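Local coordinates for Sso-CP2 metallo-carboxypetidase (Sulfolobus solfataricus, PDB 4MMO), which probably cleaves peptides as a zinc-dependent carboxypeptidase of the M20 metallopeptidase family, at residues 27-32 against 43-48; 53-58 against 130-135; 65-70 against 153-158. One frame throughout, in Å; residues are numbered along the deposited sequence.

Contact 1: residues 27-32 against 43-48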
ATOM      1  N   THR A  27     -12.614 -26.466  18.040  1.00 40.86           N
ATOM      2  CA  THR A  27     -13.795 -26.557  17.197  1.00 49.51           C
ATOM      3  C   THR A  27     -13.851 -27.899  16.478  1.00 36.43           C
ATOM      4  O   THR A  27     -14.888 -28.557  16.474  1.00 37.42           O
ATOM      5  CB  THR A  27     -13.824 -25.416  16.176  1.00 51.59           C
ATOM      6  OG1 THR A  27     -13.817 -24.165  16.875  1.00 39.55           O
ATOM      7  CG2 THR A  27     -15.074 -25.501  15.291  1.00 36.15           C
ATOM      8  N   ALA A  28     -12.731 -28.308  15.889  1.00 39.55           N
ATOM      9  CA  ALA A  28     -12.658 -29.588  15.192  1.00 41.16           C
ATOM     10  C   ALA A  28     -12.980 -30.748  16.128  1.00 48.01           C
ATOM     11  O   ALA A  28     -13.626 -31.714  15.728  1.00 49.03           O
ATOM     12  CB  ALA A  28     -11.282 -29.777  14.572  1.00 35.09           C
ATOM     13  N   ASN A  29     -12.531 -30.650  17.375  1.00 48.03           N
ATOM     14  CA  ASN A  29     -12.783 -31.702  18.354  1.00 58.41           C
ATOM     15  C   ASN A  29     -14.235 -31.725  18.803  1.00 39.92           C
ATOM     16  O   ASN A  29     -14.825 -32.790  18.962  1.00 45.15           O
ATOM     17  CB  ASN A  29     -11.868 -31.541  19.570  1.00 63.63           C
ATOM     18  CG  ASN A  29     -10.660 -32.452  19.507  1.00 74.44           C
ATOM     19  OD1 ASN A  29     -10.785 -33.671  19.614  1.00 75.20           O
ATOM     20  ND2 ASN A  29      -9.482 -31.863  19.332  1.00 81.67           N
ATOM     21  N   TYR A  30     -14.798 -30.542  19.024  1.00 32.07           N
ATOM     22  CA  TYR A  30     -16.201 -30.418  19.371  1.00 33.66           C
ATOM     23  C   TYR A  30     -17.039 -30.983  18.229  1.00 42.26           C
ATOM     24  O   TYR A  30     -17.980 -31.749  18.447  1.00 38.09           O
ATOM     25  CB  TYR A  30     -16.558 -28.951  19.613  1.00 40.38           C
ATOM     26  CG  TYR A  30     -18.040 -28.665  19.573  1.00 48.43           C
ATOM     27  CD1 TYR A  30     -18.826 -28.808  20.709  1.00 40.73           C
ATOM     28  CD2 TYR A  30     -18.657 -28.253  18.396  1.00 46.16           C
ATOM     29  CE1 TYR A  30     -20.184 -28.546  20.675  1.00 47.37           C
ATOM     30  CE2 TYR A  30     -20.015 -27.993  18.352  1.00 46.69           C
ATOM     31  CZ  TYR A  30     -20.773 -28.143  19.494  1.00 50.43           C
ATOM     32  OH  TYR A  30     -22.123 -27.882  19.457  1.00 50.62           O
ATOM     33  N   LEU A  31     -16.676 -30.612  17.005  1.00 33.98           N
ATOM     34  CA  LEU A  31     -17.435 -31.029  15.832  1.00 45.90           C
ATOM     35  C   LEU A  31     -17.396 -32.545  15.699  1.00 39.96           C
ATOM     36  O   LEU A  31     -18.428 -33.173  15.477  1.00 44.07           O
ATOM     37  CB  LEU A  31     -16.904 -30.352  14.566  1.00 32.97           C
ATOM     38  CG  LEU A  31     -17.728 -30.537  13.285  1.00 41.94           C
ATOM     39  CD1 LEU A  31     -19.192 -30.119  13.471  1.00 34.73           C
ATOM     40  CD2 LEU A  31     -17.091 -29.748  12.150  1.00 33.75           C
ATOM     41  N   LYS A  32     -16.217 -33.135  15.861  1.00 47.58           N
ATOM     42  CA  LYS A  32     -16.094 -34.589  15.845  1.00 44.60           C
ATOM     43  C   LYS A  32     -17.040 -35.214  16.868  1.00 49.85           C
ATOM     44  O   LYS A  32     -17.797 -36.129  16.547  1.00 51.74           O
ATOM     45  CB  LYS A  32     -14.658 -35.020  16.144  1.00 53.33           C
ATOM     46  CG  LYS A  32     -14.485 -36.531  16.308  1.00 64.49           C
ATOM     47  CD  LYS A  32     -13.168 -36.893  16.970  1.00 55.63           C
ATOM     48  CE  LYS A  32     -13.293 -38.186  17.771  1.00 70.49           C
ATOM     49  NZ  LYS A  32     -12.130 -39.096  17.584  1.00 82.72           N
ATOM     50  N   ALA A  43     -16.790 -40.762  14.232  1.00 52.14           N
ATOM     51  CA  ALA A  43     -16.202 -39.636  13.510  1.00 43.88           C
ATOM     52  C   ALA A  43     -14.714 -39.550  13.835  1.00 53.44           C
ATOM     53  O   ALA A  43     -14.299 -39.863  14.952  1.00 49.54           O
ATOM     54  CB  ALA A  43     -16.901 -38.345  13.886  1.00 41.16           C
ATOM     55  N   ASN A  44     -13.921 -39.109  12.860  1.00 39.67           N
ATOM     56  CA  ASN A  44     -12.468 -39.092  12.996  1.00 44.02           C
ATOM     57  C   ASN A  44     -11.851 -37.727  12.719  1.00 57.64           C
ATOM     58  O   ASN A  44     -12.169 -37.084  11.720  1.00 50.68           O
ATOM     59  CB  ASN A  44     -11.846 -40.119  12.048  1.00 54.62           C
ATOM     60  CG  ASN A  44     -12.421 -41.508  12.238  1.00 83.43           C
ATOM     61  OD1 ASN A  44     -12.049 -42.221  13.169  1.00 82.69           O
ATOM     62  ND2 ASN A  44     -13.331 -41.903  11.351  1.00 86.65           N
ATOM     63  N   LEU A  45     -10.975 -37.288  13.619  1.00 54.44           N
ATOM     64  CA  LEU A  45     -10.076 -36.178  13.331  1.00 46.83           C
ATOM     65  C   LEU A  45      -8.899 -36.734  12.557  1.00 53.21           C
ATOM     66  O   LEU A  45      -8.123 -37.534  13.083  1.00 75.86           O
ATOM     67  CB  LEU A  45      -9.566 -35.517  14.611  1.00 51.80           C
ATOM     68  CG  LEU A  45     -10.463 -34.517  15.337  1.00 62.58           C
ATOM     69  CD1 LEU A  45      -9.727 -33.963  16.540  1.00 75.23           C
ATOM     70  CD2 LEU A  45     -10.890 -33.389  14.420  1.00 79.31           C
ATOM     71  N   GLU A  46      -8.776 -36.313  11.305  1.00 54.46           N
ATOM     72  CA  GLU A  46      -7.693 -36.770  10.447  1.00 63.48           C
ATOM     73  C   GLU A  46      -6.697 -35.644  10.231  1.00 65.03           C
ATOM     74  O   GLU A  46      -7.076 -34.501   9.968  1.00 49.53           O
ATOM     75  CB  GLU A  46      -8.256 -37.298   9.130  1.00 64.46           C
ATOM     76  CG  GLU A  46      -8.976 -38.628   9.313  1.00 61.15           C
ATOM     77  CD  GLU A  46      -9.756 -39.058   8.095  1.00 86.19           C
ATOM     78  OE1 GLU A  46     -10.063 -38.198   7.246  1.00 94.58           O
ATOM     79  OE2 GLU A  46     -10.067 -40.262   7.990  1.00 99.23           O
ATOM     80  N   LYS A  47      -5.421 -35.979  10.368  1.00 81.46           N
ATOM     81  CA  LYS A  47      -4.360 -34.985  10.353  1.00 87.03           C
ATOM     82  C   LYS A  47      -4.002 -34.563   8.936  1.00 76.16           C
ATOM     83  O   LYS A  47      -4.104 -35.348   7.992  1.00 74.34           O
ATOM     84  CB  LYS A  47      -3.118 -35.535  11.057  1.00 95.47           C
ATOM     85  N   THR A  48      -3.594 -33.307   8.803  1.00 62.56           N
ATOM     86  CA  THR A  48      -3.057 -32.790   7.556  1.00 69.74           C
ATOM     87  C   THR A  48      -1.820 -31.981   7.909  1.00 55.36           C
ATOM     88  O   THR A  48      -1.493 -31.827   9.085  1.00 58.15           O
ATOM     89  CB  THR A  48      -4.069 -31.885   6.824  1.00 64.28           C
ATOM     90  OG1 THR A  48      -4.302 -30.698   7.593  1.00 57.19           O
ATOM     91  CG2 THR A  48      -5.388 -32.615   6.606  1.00 49.20           C
TER
HETATM   92  O   HOH W   1      -9.910 -39.411  15.802  1.00 53.00           O
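This is a helix-on-strand packing contact at the margin of the mixed sheet, where the chain leaves helix 24-39 and returns along strand 43-46, an outermost strand. The two short segments lie almost antiparallel, their axes 160° apart and 8.5 Å from each other at the closest point. Leu45 supplies the apolar part. Its CG stands anti to the carbonyl carbon, and the two methyls divide over the helix: CD2 meets the CB of Ala28 at 3.6 Å, while CD1 reaches the amide end of Asn29, 3.3 Å from OD1, the two side chains crossing at about a right angle. That amide is tethered on its other branch, since Asn29 ND2 bonds to the carbonyl oxygen of Asp25 one turn earlier. Lys32 carries the other half. With CG anti to the backbone N (chi1 173°), its chain leaves the helix toward the strand, with CG 3.9 Å from the CB of Ala43, CD 4.0 Å from the CG of Leu45 and, closest of all, CE 3.4 Å from Ala43 O. A bend at chi4 (137°) then brings NZ to a water 2.9 Å away, and this water also accepts the backbone N-H of Leu45, at 3.2 Å from that N. An alanine in place of Lys32 would probably cost the strand both the methylene cover over Ala43 and Leu45 and the ammonium end of the water bridge. Beside it in the sheet, Ala56 and Val54 of strand 53-58 touch Ala43 and Leu45. The contact is thus mixed, apolar at Ala28 and Leu45 and polar at the end of Lys32: methyls and methylenes pack on one another and on carbonyl and amide oxygens, and the charge of the partly exposed lysine is carried past them to a bound water.

Contact 2: residues 53-58 against 130-135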
ATOM      1  N   VAL A  53      -8.985 -32.363   9.609  1.00 55.99           N
ATOM      2  CA  VAL A  53     -10.233 -32.610   8.902  1.00 36.67           C
ATOM      3  C   VAL A  53     -11.101 -33.555   9.725  1.00 40.19           C
ATOM      4  O   VAL A  53     -10.615 -34.562  10.243  1.00 56.55           O
ATOM      5  CB  VAL A  53      -9.952 -33.232   7.510  1.00 41.67           C
ATOM      6  CG1 VAL A  53     -11.198 -33.862   6.913  1.00 51.99           C
ATOM      7  CG2 VAL A  53      -9.396 -32.180   6.566  1.00 47.94           C
ATOM      8  N   VAL A  54     -12.384 -33.228   9.849  1.00 39.23           N
ATOM      9  CA  VAL A  54     -13.338 -34.131  10.482  1.00 39.50           C
ATOM     10  C   VAL A  54     -14.014 -34.974   9.412  1.00 48.73           C
ATOM     11  O   VAL A  54     -14.586 -34.442   8.461  1.00 40.98           O
ATOM     12  CB  VAL A  54     -14.420 -33.375  11.265  1.00 42.70           C
ATOM     13  CG1 VAL A  54     -15.306 -34.362  12.019  1.00 39.07           C
ATOM     14  CG2 VAL A  54     -13.793 -32.381  12.226  1.00 46.05           C
ATOM     15  N   TYR A  55     -13.944 -36.290   9.580  1.00 40.10           N
ATOM     16  CA  TYR A  55     -14.530 -37.222   8.635  1.00 37.07           C
ATOM     17  C   TYR A  55     -15.459 -38.197   9.342  1.00 38.44           C
ATOM     18  O   TYR A  55     -15.210 -38.592  10.479  1.00 43.18           O
ATOM     19  CB  TYR A  55     -13.440 -37.997   7.892  1.00 37.04           C
ATOM     20  CG  TYR A  55     -13.993 -39.044   6.957  1.00 46.65           C
ATOM     21  CD1 TYR A  55     -14.474 -38.696   5.702  1.00 50.11           C
ATOM     22  CD2 TYR A  55     -14.048 -40.380   7.331  1.00 40.09           C
ATOM     23  CE1 TYR A  55     -14.984 -39.647   4.842  1.00 39.26           C
ATOM     24  CE2 TYR A  55     -14.559 -41.341   6.477  1.00 39.54           C
ATOM     25  CZ  TYR A  55     -15.029 -40.967   5.233  1.00 45.40           C
ATOM     26  OH  TYR A  55     -15.542 -41.914   4.372  1.00 48.64           O
ATOM     27  N   ALA A  56     -16.535 -38.577   8.658  1.00 38.15           N
ATOM     28  CA  ALA A  56     -17.457 -39.584   9.172  1.00 27.71           C
ATOM     29  C   ALA A  56     -18.239 -40.202   8.026  1.00 50.43           C
ATOM     30  O   ALA A  56     -18.502 -39.548   7.015  1.00 47.16           O
ATOM     31  CB  ALA A  56     -18.406 -38.972  10.191  1.00 34.72           C
ATOM     32  N   GLU A  57     -18.598 -41.468   8.193  1.00 53.48           N
ATOM     33  CA  GLU A  57     -19.405 -42.171   7.213  1.00 54.78           C
ATOM     34  C   GLU A  57     -20.678 -42.673   7.872  1.00 53.55           C
ATOM     35  O   GLU A  57     -20.636 -43.277   8.943  1.00 42.20           O
ATOM     36  CB  GLU A  57     -18.627 -43.343   6.612  1.00 49.66           C
ATOM     37  CG  GLU A  57     -19.414 -44.122   5.568  1.00 65.45           C
ATOM     38  CD  GLU A  57     -18.574 -45.165   4.860  1.00 74.87           C
ATOM     39  OE1 GLU A  57     -17.442 -45.430   5.313  1.00 90.48           O
ATOM     40  OE2 GLU A  57     -19.049 -45.721   3.849  1.00 68.94           O
ATOM     41  N   ILE A  58     -21.806 -42.392   7.229  1.00 43.66           N
ATOM     42  CA  ILE A  58     -23.092 -42.938   7.632  1.00 44.82           C
ATOM     43  C   ILE A  58     -23.531 -43.908   6.544  1.00 42.41           C
ATOM     44  O   ILE A  58     -24.036 -43.493   5.501  1.00 38.93           O
ATOM     45  CB  ILE A  58     -24.155 -41.834   7.809  1.00 40.78           C
ATOM     46  CG1 ILE A  58     -23.680 -40.787   8.819  1.00 45.10           C
ATOM     47  CG2 ILE A  58     -25.478 -42.429   8.270  1.00 39.24           C
ATOM     48  CD1 ILE A  58     -22.939 -39.623   8.200  1.00 42.38           C
ATOM     49  N   LYS A 130     -21.135 -39.503   3.349  1.00 34.85           N
ATOM     50  CA  LYS A 130     -19.779 -39.280   3.827  1.00 30.39           C
ATOM     51  C   LYS A 130     -19.613 -37.794   4.090  1.00 40.83           C
ATOM     52  O   LYS A 130     -19.949 -36.967   3.238  1.00 36.58           O
ATOM     53  CB  LYS A 130     -18.768 -39.754   2.792  1.00 36.37           C
ATOM     54  CG  LYS A 130     -18.823 -41.244   2.539  1.00 28.58           C
ATOM     55  CD  LYS A 130     -17.826 -41.665   1.482  1.00 30.94           C
ATOM     56  CE  LYS A 130     -17.734 -43.177   1.390  1.00 37.23           C
ATOM     57  NZ  LYS A 130     -16.765 -43.604   0.348  1.00 46.54           N
ATOM     58  N   LEU A 131     -19.114 -37.465   5.279  1.00 35.60           N
ATOM     59  CA  LEU A 131     -18.949 -36.079   5.704  1.00 35.41           C
ATOM     60  C   LEU A 131     -17.481 -35.687   5.689  1.00 33.44           C
ATOM     61  O   LEU A 131     -16.629 -36.427   6.178  1.00 41.29           O
ATOM     62  CB  LEU A 131     -19.495 -35.888   7.118  1.00 36.38           C
ATOM     63  CG  LEU A 131     -20.960 -36.242   7.375  1.00 45.56           C
ATOM     64  CD1 LEU A 131     -21.266 -36.036   8.851  1.00 35.44           C
ATOM     65  CD2 LEU A 131     -21.897 -35.412   6.506  1.00 26.17           C
ATOM     66  N   LEU A 132     -17.191 -34.519   5.126  1.00 41.45           N
ATOM     67  CA  LEU A 132     -15.826 -34.010   5.085  1.00 37.62           C
ATOM     68  C   LEU A 132     -15.806 -32.534   5.443  1.00 37.60           C
ATOM     69  O   LEU A 132     -16.144 -31.682   4.621  1.00 34.62           O
ATOM     70  CB  LEU A 132     -15.205 -34.228   3.703  1.00 32.26           C
ATOM     71  CG  LEU A 132     -13.689 -34.026   3.621  1.00 34.55           C
ATOM     72  CD1 LEU A 132     -12.979 -35.066   4.450  1.00 67.74           C
ATOM     73  CD2 LEU A 132     -13.200 -34.089   2.183  1.00 44.23           C
ATOM     74  N   TYR A 133     -15.416 -32.249   6.683  1.00 38.21           N
ATOM     75  CA  TYR A 133     -15.348 -30.886   7.186  1.00 32.98           C
ATOM     76  C   TYR A 133     -13.895 -30.438   7.348  1.00 34.54           C
ATOM     77  O   TYR A 133     -13.162 -31.001   8.165  1.00 42.21           O
ATOM     78  CB  TYR A 133     -16.052 -30.796   8.537  1.00 33.74           C
ATOM     79  CG  TYR A 133     -17.488 -31.269   8.532  1.00 27.95           C
ATOM     80  CD1 TYR A 133     -18.300 -31.087   7.419  1.00 40.66           C
ATOM     81  CD2 TYR A 133     -18.035 -31.890   9.647  1.00 33.75           C
ATOM     82  CE1 TYR A 133     -19.615 -31.509   7.419  1.00 27.26           C
ATOM     83  CE2 TYR A 133     -19.343 -32.316   9.658  1.00 28.56           C
ATOM     84  CZ  TYR A 133     -20.132 -32.123   8.539  1.00 35.80           C
ATOM     85  OH  TYR A 133     -21.440 -32.550   8.545  1.00 32.68           O
ATOM     86  N   GLU A 134     -13.483 -29.431   6.575  1.00 36.07           N
ATOM     87  CA  GLU A 134     -12.124 -28.896   6.672  1.00 35.93           C
ATOM     88  C   GLU A 134     -12.088 -27.610   7.494  1.00 41.32           C
ATOM     89  O   GLU A 134     -13.130 -27.024   7.798  1.00 41.22           O
ATOM     90  CB  GLU A 134     -11.523 -28.646   5.283  1.00 30.90           C
ATOM     91  CG  GLU A 134     -12.078 -27.424   4.537  1.00 42.01           C
ATOM     92  CD  GLU A 134     -11.064 -26.806   3.586  1.00 44.49           C
ATOM     93  OE1 GLU A 134      -9.863 -26.761   3.930  1.00 41.78           O
ATOM     94  OE2 GLU A 134     -11.466 -26.362   2.489  1.00 38.01           O
ATOM     95  N   GLY A 135     -10.877 -27.168   7.828  1.00 36.29           N
ATOM     96  CA  GLY A 135     -10.685 -25.990   8.656  1.00 37.92           C
ATOM     97  C   GLY A 135      -9.827 -24.918   8.007  1.00 38.68           C
ATOM     98  O   GLY A 135      -9.329 -24.033   8.700  1.00 42.67           O
TER
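Tyr55 holds its CG anti to the backbone N (chi1 176°), whereas Lys130 holds its own beside the backbone N (chi1 -64°) and is extended from there on; the two side chains therefore run side by side in the same direction, with Tyr55 OH 3.7 Å from CD of the lysine. The same anti torsion puts CD1 of the tyrosine ring 3.2 Å from the carbonyl oxygen of Leu131. Leu132, also anti to the backbone N, turns its CD1 to the edge of that ring and, more tightly, against CG1 of Val53 at 3.3 Å. Strands 53-58 and 130-134 form an inner, antiparallel pair of the six-stranded mixed sheet. Val54 with Tyr133 and Ala56 with Leu131 are the hydrogen-bonded pairs, Tyr55 with Leu132 and Glu57 with Lys130 the non-hydrogen-bonded ones. The bond from Tyr133 N to Val54 O is almost straight, 178° at the hydrogen, and Leu131 N meets Ala56 O at 2.8 Å nearly along the carbonyl axis; the return bond from Ala56 N to Leu131 O is longer, 3.3 Å, and falls on a lone pair. Glu57 OE2 stays 4.7 Å from Lys130 NZ, so any attraction between the opposite charges is probably weak and long-range. The ammonium is gripped by the carbonyl oxygens of Lys154 and Lys156 instead. CD1 of Ile58 comes 4.0 Å from CG of Leu131. Helix 24-39 packs on the face of Val54, Ala56, Leu131 and Tyr133 through Leu31, Val35 and Leu39, while Tyr147 of helix 144-149 lies on that of Tyr55, Leu132, Glu57 and Lys130; Glu134 ends the pair close to the zinc ligand His71, strand 43-46 flanks 53-58, and strand 65-71 runs parallel to 128-134 on its far side.

Contact 3: residues 65-70 against 153-158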
ATOM      1  N   THR A  65     -24.158 -43.065  -2.909  1.00 38.82           N
ATOM      2  CA  THR A  65     -23.322 -42.475  -1.868  1.00 27.68           C
ATOM      3  C   THR A  65     -23.119 -40.990  -2.136  1.00 35.89           C
ATOM      4  O   THR A  65     -22.679 -40.599  -3.219  1.00 38.37           O
ATOM      5  CB  THR A  65     -21.948 -43.162  -1.794  1.00 35.92           C
ATOM      6  OG1 THR A  65     -22.125 -44.550  -1.493  1.00 43.63           O
ATOM      7  CG2 THR A  65     -21.073 -42.522  -0.717  1.00 44.30           C
ATOM      8  N   LEU A  66     -23.440 -40.175  -1.135  1.00 32.10           N
ATOM      9  CA  LEU A  66     -23.283 -38.731  -1.220  1.00 29.45           C
ATOM     10  C   LEU A  66     -22.124 -38.247  -0.339  1.00 30.33           C
ATOM     11  O   LEU A  66     -22.035 -38.597   0.836  1.00 30.47           O
ATOM     12  CB  LEU A  66     -24.585 -38.047  -0.795  1.00 29.06           C
ATOM     13  CG  LEU A  66     -24.565 -36.519  -0.705  1.00 36.15           C
ATOM     14  CD1 LEU A  66     -24.379 -35.895  -2.079  1.00 40.92           C
ATOM     15  CD2 LEU A  66     -25.835 -36.008  -0.045  1.00 34.88           C
ATOM     16  N   LEU A  67     -21.244 -37.441  -0.922  1.00 30.53           N
ATOM     17  CA  LEU A  67     -20.169 -36.787  -0.183  1.00 30.80           C
ATOM     18  C   LEU A  67     -20.591 -35.356   0.138  1.00 37.08           C
ATOM     19  O   LEU A  67     -20.903 -34.584  -0.765  1.00 32.07           O
ATOM     20  CB  LEU A  67     -18.878 -36.786  -1.011  1.00 29.48           C
ATOM     21  CG  LEU A  67     -17.640 -36.137  -0.377  1.00 35.20           C
ATOM     22  CD1 LEU A  67     -17.285 -36.804   0.940  1.00 37.10           C
ATOM     23  CD2 LEU A  67     -16.458 -36.203  -1.329  1.00 33.34           C
ATOM     24  N   ILE A  68     -20.615 -35.013   1.423  1.00 31.28           N
ATOM     25  CA  ILE A  68     -21.014 -33.673   1.851  1.00 34.81           C
ATOM     26  C   ILE A  68     -19.808 -32.893   2.375  1.00 36.95           C
ATOM     27  O   ILE A  68     -19.133 -33.335   3.298  1.00 32.83           O
ATOM     28  CB  ILE A  68     -22.107 -33.735   2.939  1.00 26.37           C
ATOM     29  CG1 ILE A  68     -23.353 -34.427   2.379  1.00 24.94           C
ATOM     30  CG2 ILE A  68     -22.445 -32.329   3.449  1.00 29.12           C
ATOM     31  CD1 ILE A  68     -24.526 -34.499   3.340  1.00 33.83           C
ATOM     32  N   TYR A  69     -19.558 -31.732   1.777  1.00 31.50           N
ATOM     33  CA  TYR A  69     -18.444 -30.870   2.160  1.00 26.07           C
ATOM     34  C   TYR A  69     -18.936 -29.615   2.873  1.00 37.04           C
ATOM     35  O   TYR A  69     -19.860 -28.946   2.415  1.00 31.95           O
ATOM     36  CB  TYR A  69     -17.622 -30.476   0.924  1.00 22.97           C
ATOM     37  CG  TYR A  69     -16.631 -29.351   1.163  1.00 37.31           C
ATOM     38  CD1 TYR A  69     -17.015 -28.024   1.031  1.00 39.05           C
ATOM     39  CD2 TYR A  69     -15.313 -29.618   1.515  1.00 41.36           C
ATOM     40  CE1 TYR A  69     -16.122 -26.995   1.247  1.00 34.86           C
ATOM     41  CE2 TYR A  69     -14.405 -28.588   1.733  1.00 30.97           C
ATOM     42  CZ  TYR A  69     -14.818 -27.280   1.599  1.00 42.41           C
ATOM     43  OH  TYR A  69     -13.934 -26.247   1.817  1.00 40.21           O
ATOM     44  N   ASN A  70     -18.304 -29.309   4.001  1.00 32.56           N
ATOM     45  CA  ASN A  70     -18.502 -28.039   4.693  1.00 31.05           C
ATOM     46  C   ASN A  70     -17.184 -27.632   5.348  1.00 37.97           C
ATOM     47  O   ASN A  70     -16.238 -28.409   5.358  1.00 35.93           O
ATOM     48  CB  ASN A  70     -19.608 -28.153   5.743  1.00 35.68           C
ATOM     49  CG  ASN A  70     -20.994 -28.241   5.129  1.00 35.58           C
ATOM     50  OD1 ASN A  70     -21.606 -29.308   5.101  1.00 34.33           O
ATOM     51  ND2 ASN A  70     -21.501 -27.113   4.647  1.00 34.35           N
ATOM     52  N   ASN A 153      -9.845 -43.514  -2.530  1.00 41.07           N
ATOM     53  CA  ASN A 153     -10.730 -44.669  -2.398  1.00 41.71           C
ATOM     54  C   ASN A 153     -11.726 -44.478  -1.256  1.00 44.05           C
ATOM     55  O   ASN A 153     -12.914 -44.749  -1.408  1.00 46.56           O
ATOM     56  CB  ASN A 153      -9.930 -45.956  -2.189  1.00 40.99           C
ATOM     57  CG  ASN A 153      -9.167 -46.381  -3.432  1.00 59.45           C
ATOM     58  OD1 ASN A 153      -9.545 -46.049  -4.556  1.00 42.87           O
ATOM     59  ND2 ASN A 153      -8.088 -47.126  -3.233  1.00 46.45           N
ATOM     60  N   LYS A 154     -11.241 -43.993  -0.120  1.00 41.56           N
ATOM     61  CA  LYS A 154     -12.094 -43.785   1.045  1.00 50.20           C
ATOM     62  C   LYS A 154     -13.213 -42.773   0.779  1.00 46.91           C
ATOM     63  O   LYS A 154     -14.300 -42.879   1.344  1.00 43.84           O
ATOM     64  CB  LYS A 154     -11.257 -43.327   2.244  1.00 63.48           C
ATOM     65  CG  LYS A 154     -12.098 -42.927   3.452  1.00 75.28           C
ATOM     66  CD  LYS A 154     -11.352 -43.096   4.767  1.00 77.67           C
ATOM     67  CE  LYS A 154     -10.633 -41.829   5.183  1.00 81.02           C
ATOM     68  NZ  LYS A 154      -9.898 -42.028   6.462  1.00 96.42           N
ATOM     69  N   LEU A 155     -12.941 -41.801  -0.085  1.00 38.19           N
ATOM     70  CA  LEU A 155     -13.868 -40.700  -0.324  1.00 37.98           C
ATOM     71  C   LEU A 155     -14.775 -40.920  -1.529  1.00 35.82           C
ATOM     72  O   LEU A 155     -15.522 -40.019  -1.912  1.00 39.26           O
ATOM     73  CB  LEU A 155     -13.085 -39.403  -0.518  1.00 46.02           C
ATOM     74  CG  LEU A 155     -12.316 -38.922   0.711  1.00 37.37           C
ATOM     75  CD1 LEU A 155     -11.425 -37.746   0.339  1.00 42.68           C
ATOM     76  CD2 LEU A 155     -13.278 -38.541   1.826  1.00 36.75           C
ATOM     77  N   LYS A 156     -14.711 -42.107  -2.123  1.00 30.42           N
ATOM     78  CA  LYS A 156     -15.513 -42.408  -3.304  1.00 50.15           C
ATOM     79  C   LYS A 156     -16.993 -42.170  -3.039  1.00 43.16           C
ATOM     80  O   LYS A 156     -17.535 -42.614  -2.027  1.00 45.56           O
ATOM     81  CB  LYS A 156     -15.302 -43.853  -3.757  1.00 35.83           C
ATOM     82  CG  LYS A 156     -16.079 -44.207  -5.018  1.00 58.83           C
ATOM     83  CD  LYS A 156     -15.909 -45.666  -5.404  1.00 67.02           C
ATOM     84  CE  LYS A 156     -16.604 -45.967  -6.723  1.00 70.06           C
ATOM     85  NZ  LYS A 156     -16.347 -47.358  -7.182  1.00 80.70           N
ATOM     86  N   ALA A 157     -17.636 -41.458  -3.957  1.00 37.63           N
ATOM     87  CA  ALA A 157     -19.062 -41.177  -3.862  1.00 34.47           C
ATOM     88  C   ALA A 157     -19.601 -40.913  -5.261  1.00 34.73           C
ATOM     89  O   ALA A 157     -18.837 -40.578  -6.164  1.00 34.83           O
ATOM     90  CB  ALA A 157     -19.303 -39.982  -2.965  1.00 25.11           C
ATOM     91  N   ASP A 158     -20.912 -41.062  -5.437  1.00 30.98           N
ATOM     92  CA  ASP A 158     -21.539 -40.851  -6.741  1.00 39.79           C
ATOM     93  C   ASP A 158     -21.798 -39.377  -6.998  1.00 42.81           C
ATOM     94  O   ASP A 158     -21.894 -38.947  -8.144  1.00 33.84           O
ATOM     95  CB  ASP A 158     -22.853 -41.626  -6.832  1.00 32.35           C
ATOM     96  CG  ASP A 158     -22.681 -43.084  -6.480  1.00 36.97           C
ATOM     97  OD1 ASP A 158     -22.002 -43.802  -7.244  1.00 56.14           O
ATOM     98  OD2 ASP A 158     -23.215 -43.511  -5.435  1.00 42.36           O
TER
HETATM   99  O   HOH W   2     -22.366 -45.902  -3.727  1.00 54.18           O
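Ala157 turns its CB onto the start of strand 65-71, where the methyl lies 3.4 Å from the carbonyl oxygen of Thr65 and 3.8 Å from the CB of Leu67. Thr65 meets it from the side. Its CG2, anti to the backbone N, is 3.8 Å from that same methyl and lies against the carbonyl oxygen of Lys156, while OG1, beside the backbone N, is turned to a water 2.6 Å away. Asp158 closes this end of the contact with two bonds to one residue: its backbone N donates to Thr65 O in the carbonyl plane, and its carboxylate takes the N-H of Thr65, with OD2 2.7 Å from that N. The second bond uses the anti lone pair of OD2, the one pointing away from OD1, and chi1 of -53° keeps CG beside the aspartate's own N, so that both groups face the threonine backbone. The water on OG1 donates a further hydrogen bond to OD2, which is thus held twice, and the negative charge is probably eased by these donors. In the chain, residues 153-158 form the loop between helix 144-149 and strand 159-161, and a type I beta turn from Asn153 to Lys156 reverses it just before it runs in beside strand 65-71. The pairing begun by Asp158 is continued by Leu67, whose backbone bonds to Ser159 and Ile161, so the loop delivers its chain into the parallel part of the mixed sheet. Further along, Leu67 brings its two branches to Leu155: CG is anti to the backbone N, CD2 stands 4.0 Å from the carbonyl oxygen of Leu155, and CD1 makes a looser approach to CD2 of Leu155. Leu390 packs on Leu155 from a neighbouring loop.

How the contacts relate
All three contacts belong to one mixed sheet, approached at different depths. Contact 2 is its buried interior, held by regular backbone bonds, whereas contacts 1 and 3 are only partly buried and each includes a water. Contact 1 sets a helix against the outermost strand, mainly through side chains; contact 3 joins a loop to a parallel strand by backbone and carboxylate bonds. Strands 43-46 and 53-58 are neighbours, as are 128-134 and 65-71, which places contact 2 in the middle. Polar links also join the contacts: a salt bridge from Glu46 to Lys154 between contacts 1 and 3, and a bond from Glu134 to Tyr69 between contacts 2 and 3.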